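Local coordinates for disulfide bond forming protein (DsbF) (PDB 3IOS), which probably acts as an extracellular thioredoxin-fold oxidoreductase that oxidises reduced, unfolded secreted proteins to form their disulfide bonds, at residues A48-C54 and Q115-Y119. Numbering follows the deposited sequence.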
ATOM      1  N   ALA A  48       3.919  -7.743   4.833  1.00 12.55           N
ATOM      2  CA  ALA A  48       5.183  -8.447   5.064  1.00 15.63           C
ATOM      3  C   ALA A  48       4.966  -9.786   4.360  1.00 15.16           C
ATOM      4  O   ALA A  48       3.908 -10.392   4.490  1.00 13.43           O
ATOM      5  CB  ALA A  48       5.423  -8.653   6.560  1.00 13.84           C
ATOM      6  N   PRO A  49       5.971 -10.268   3.614  1.00 15.93           N
ATOM      7  CA  PRO A  49       5.872 -11.533   2.879  1.00 15.70           C
ATOM      8  C   PRO A  49       5.503 -12.769   3.692  1.00 16.07           C
ATOM      9  O   PRO A  49       4.804 -13.657   3.200  1.00 16.95           O
ATOM     10  CB  PRO A  49       7.260 -11.681   2.244  1.00 18.11           C
ATOM     11  CG  PRO A  49       7.799 -10.291   2.214  1.00 20.32           C
ATOM     12  CD  PRO A  49       7.328  -9.710   3.508  1.00 15.80           C
ATOM     13  N   TRP A  50       5.979 -12.821   4.932  1.00 16.04           N
ATOM     14  CA  TRP A  50       5.744 -13.959   5.810  1.00 18.08           C
ATOM     15  C   TRP A  50       4.453 -13.876   6.604  1.00 19.48           C
ATOM     16  O   TRP A  50       4.127 -14.807   7.367  1.00 18.81           O
ATOM     17  CB  TRP A  50       6.930 -14.102   6.767  1.00 17.86           C
ATOM     18  CG  TRP A  50       7.315 -12.790   7.387  1.00 16.98           C
ATOM     19  CD1 TRP A  50       8.339 -11.971   7.010  1.00 16.13           C
ATOM     20  CD2 TRP A  50       6.621 -12.108   8.437  1.00 17.71           C
ATOM     21  NE1 TRP A  50       8.327 -10.820   7.758  1.00 16.50           N
ATOM     22  CE2 TRP A  50       7.286 -10.881   8.648  1.00 17.25           C
ATOM     23  CE3 TRP A  50       5.506 -12.419   9.230  1.00 17.71           C
ATOM     24  CZ2 TRP A  50       6.863  -9.953   9.605  1.00 19.52           C
ATOM     25  CZ3 TRP A  50       5.085 -11.497  10.181  1.00 19.72           C
ATOM     26  CH2 TRP A  50       5.770 -10.281  10.365  1.00 18.99           C
ATOM     27  N   CYS A  51       3.702 -12.819   6.464  1.00 18.04           N
ATOM     28  CA  CYS A  51       2.490 -12.669   7.220  1.00 19.58           C
ATOM     29  C   CYS A  51       1.305 -13.405   6.583  1.00 20.13           C
ATOM     30  O   CYS A  51       0.854 -13.049   5.472  1.00 19.10           O
ATOM     31  CB  CYS A  51       2.282 -11.099   7.238  0.50 19.82           C
ATOM     32  SG  CYS A  51       0.823 -10.769   8.373  0.50 25.85           S
ATOM     33  N   PRO A  52       0.798 -14.399   7.279  1.00 20.35           N
ATOM     34  CA  PRO A  52      -0.342 -15.151   6.798  1.00 20.59           C
ATOM     35  C   PRO A  52      -1.579 -14.344   6.534  1.00 20.64           C
ATOM     36  O   PRO A  52      -2.346 -14.655   5.621  1.00 20.96           O
ATOM     37  CB  PRO A  52      -0.526 -16.218   7.883  1.00 23.38           C
ATOM     38  CG  PRO A  52      -0.044 -15.528   9.116  1.00 23.91           C
ATOM     39  CD  PRO A  52       1.201 -14.830   8.630  1.00 22.39           C
ATOM     40  N   THR A  53      -1.778 -13.311   7.335  1.00 19.19           N
ATOM     41  CA  THR A  53      -2.934 -12.448   7.154  1.00 20.24           C
ATOM     42  C   THR A  53      -2.766 -11.669   5.851  1.00 19.48           C
ATOM     43  O   THR A  53      -3.721 -11.513   5.090  1.00 19.25           O
ATOM     44  CB  THR A  53      -3.094 -11.475   8.335  1.00 22.88           C
ATOM     45  OG1 THR A  53      -3.261 -12.226   9.546  1.00 25.42           O
ATOM     46  CG2 THR A  53      -4.305 -10.580   8.137  1.00 24.26           C
ATOM     47  N   CYS A  54      -1.554 -11.182   5.587  1.00 17.36           N
ATOM     48  CA  CYS A  54      -1.309 -10.455   4.343  1.00 16.44           C
ATOM     49  C   CYS A  54      -1.456 -11.361   3.141  1.00 16.23           C
ATOM     50  O   CYS A  54      -1.937 -10.940   2.092  1.00 16.34           O
ATOM     51  CB  CYS A  54       0.086  -9.853   4.336  0.50 16.14           C
ATOM     52  SG  CYS A  54       0.279  -8.488   5.517  0.50 19.49           S
ATOM     53  N   GLN A 115       3.294  -2.634  12.636  1.00 29.63           N
ATOM     54  CA  GLN A 115       2.838  -4.000  12.416  1.00 31.18           C
ATOM     55  C   GLN A 115       1.864  -4.111  11.252  1.00 28.67           C
ATOM     56  O   GLN A 115       1.027  -3.238  11.039  1.00 27.59           O
ATOM     57  CB  GLN A 115       2.163  -4.540  13.677  1.00 33.72           C
ATOM     58  CG  GLN A 115       3.048  -4.545  14.906  1.00 38.53           C
ATOM     59  CD  GLN A 115       2.290  -4.957  16.153  1.00 39.70           C
ATOM     60  OE1 GLN A 115       1.762  -6.067  16.233  1.00 41.29           O
ATOM     61  NE2 GLN A 115       2.229  -4.061  17.133  1.00 41.88           N
ATOM     62  N   GLN A 116       1.975  -5.199  10.505  1.00 27.46           N
ATOM     63  CA  GLN A 116       1.090  -5.428   9.377  1.00 26.06           C
ATOM     64  C   GLN A 116      -0.004  -6.393   9.819  1.00 25.92           C
ATOM     65  O   GLN A 116       0.155  -7.118  10.799  1.00 28.34           O
ATOM     66  CB  GLN A 116       1.862  -6.032   8.203  1.00 24.90           C
ATOM     67  CG  GLN A 116       2.234  -7.496   8.377  1.00 25.10           C
ATOM     68  CD  GLN A 116       2.988  -7.757   9.664  1.00 26.81           C
ATOM     69  OE1 GLN A 116       3.877  -6.992  10.038  1.00 27.10           O
ATOM     70  NE2 GLN A 116       2.643  -8.844  10.344  1.00 27.74           N
ATOM     71  N   PRO A 117      -1.135  -6.398   9.106  1.00 24.80           N
ATOM     72  CA  PRO A 117      -1.339  -5.525   7.951  1.00 23.21           C
ATOM     73  C   PRO A 117      -1.871  -4.165   8.381  1.00 20.83           C
ATOM     74  O   PRO A 117      -2.359  -4.000   9.502  1.00 18.59           O
ATOM     75  CB  PRO A 117      -2.349  -6.300   7.117  1.00 25.73           C
ATOM     76  CG  PRO A 117      -3.217  -6.907   8.173  1.00 25.87           C
ATOM     77  CD  PRO A 117      -2.215  -7.398   9.204  1.00 26.68           C
ATOM     78  N   ALA A 118      -1.753  -3.190   7.489  1.00 17.47           N
ATOM     79  CA  ALA A 118      -2.251  -1.849   7.749  1.00 17.13           C
ATOM     80  C   ALA A 118      -2.594  -1.223   6.410  1.00 16.40           C
ATOM     81  O   ALA A 118      -2.100  -1.656   5.363  1.00 15.26           O
ATOM     82  CB  ALA A 118      -1.207  -1.013   8.474  1.00 16.79           C
ATOM     83  N   TYR A 119      -3.451  -0.210   6.453  1.00 14.30           N
ATOM     84  CA  TYR A 119      -3.882   0.487   5.249  1.00 13.87           C
ATOM     85  C   TYR A 119      -3.870   1.988   5.483  1.00 16.55           C
ATOM     86  O   TYR A 119      -4.288   2.457   6.541  1.00 18.74           O
ATOM     87  CB  TYR A 119      -5.310   0.062   4.886  1.00 14.31           C
ATOM     88  CG  TYR A 119      -5.447  -1.383   4.494  1.00 14.63           C
ATOM     89  CD1 TYR A 119      -5.441  -1.760   3.154  1.00 14.96           C
ATOM     90  CD2 TYR A 119      -5.544  -2.382   5.462  1.00 16.17           C
ATOM     91  CE1 TYR A 119      -5.526  -3.094   2.782  1.00 17.32           C
ATOM     92  CE2 TYR A 119      -5.626  -3.724   5.101  1.00 16.17           C
ATOM     93  CZ  TYR A 119      -5.616  -4.070   3.756  1.00 17.73           C
ATOM     94  OH  TYR A 119      -5.695  -5.391   3.382  1.00 22.06           O
TER
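Gln116 lays its side chain over the CxxC motif, Cys51 to Cys54, of this thioredoxin fold, and 85 Å² of the residue is covered by 48-54, the largest share in the contact. Gln116 CG packs against Ala48 CB at 3.8 Å and Cys54 SG at 3.6 Å, while its amide end turns to Cys51, where Gln116 NE2 donates a hydrogen bond to Cys51 SG (3.3 Å, N-H...S angle 155°). Gln116 NE2 also lies 3.4 Å from Trp50 CH2; Trp50 NE1 is itself hydrogen-bonded to the carbonyl oxygen of Leu79.

Pro117 is the cis-proline that thioredoxins hold beside the active-site cysteines. The cis peptide is evident in the CA atoms of Gln116 and Pro117, just 2.8 Å apart. Pro117 CB touches Cys54 SG at 3.8 Å, and Pro117 CG meets Thr53 CG2 at 3.8 Å, so the pyrrolidine packs beside the first turn of helix 52-67. Beyond it, strand 118-122 runs antiparallel to strand 42-47, which leads into the CxxC loop; the fold thereby brings together segments 61 residues apart.

A type I turn, closed by Cys51 N to Ala48 O at 3.1 Å, delivers Cys51 to the N-cap of the helix. Cys51 and Cys54 form a disulfide in this protein, consistent with a redox-active centre. Each has two deposited conformers; in those given here the bond is open, with Cys51 SG 3.7 Å from Cys54 SG, and Cys51 SG accepts a weak capping hydrogen bond from Cys54 N, 3.7 Å away at 158°.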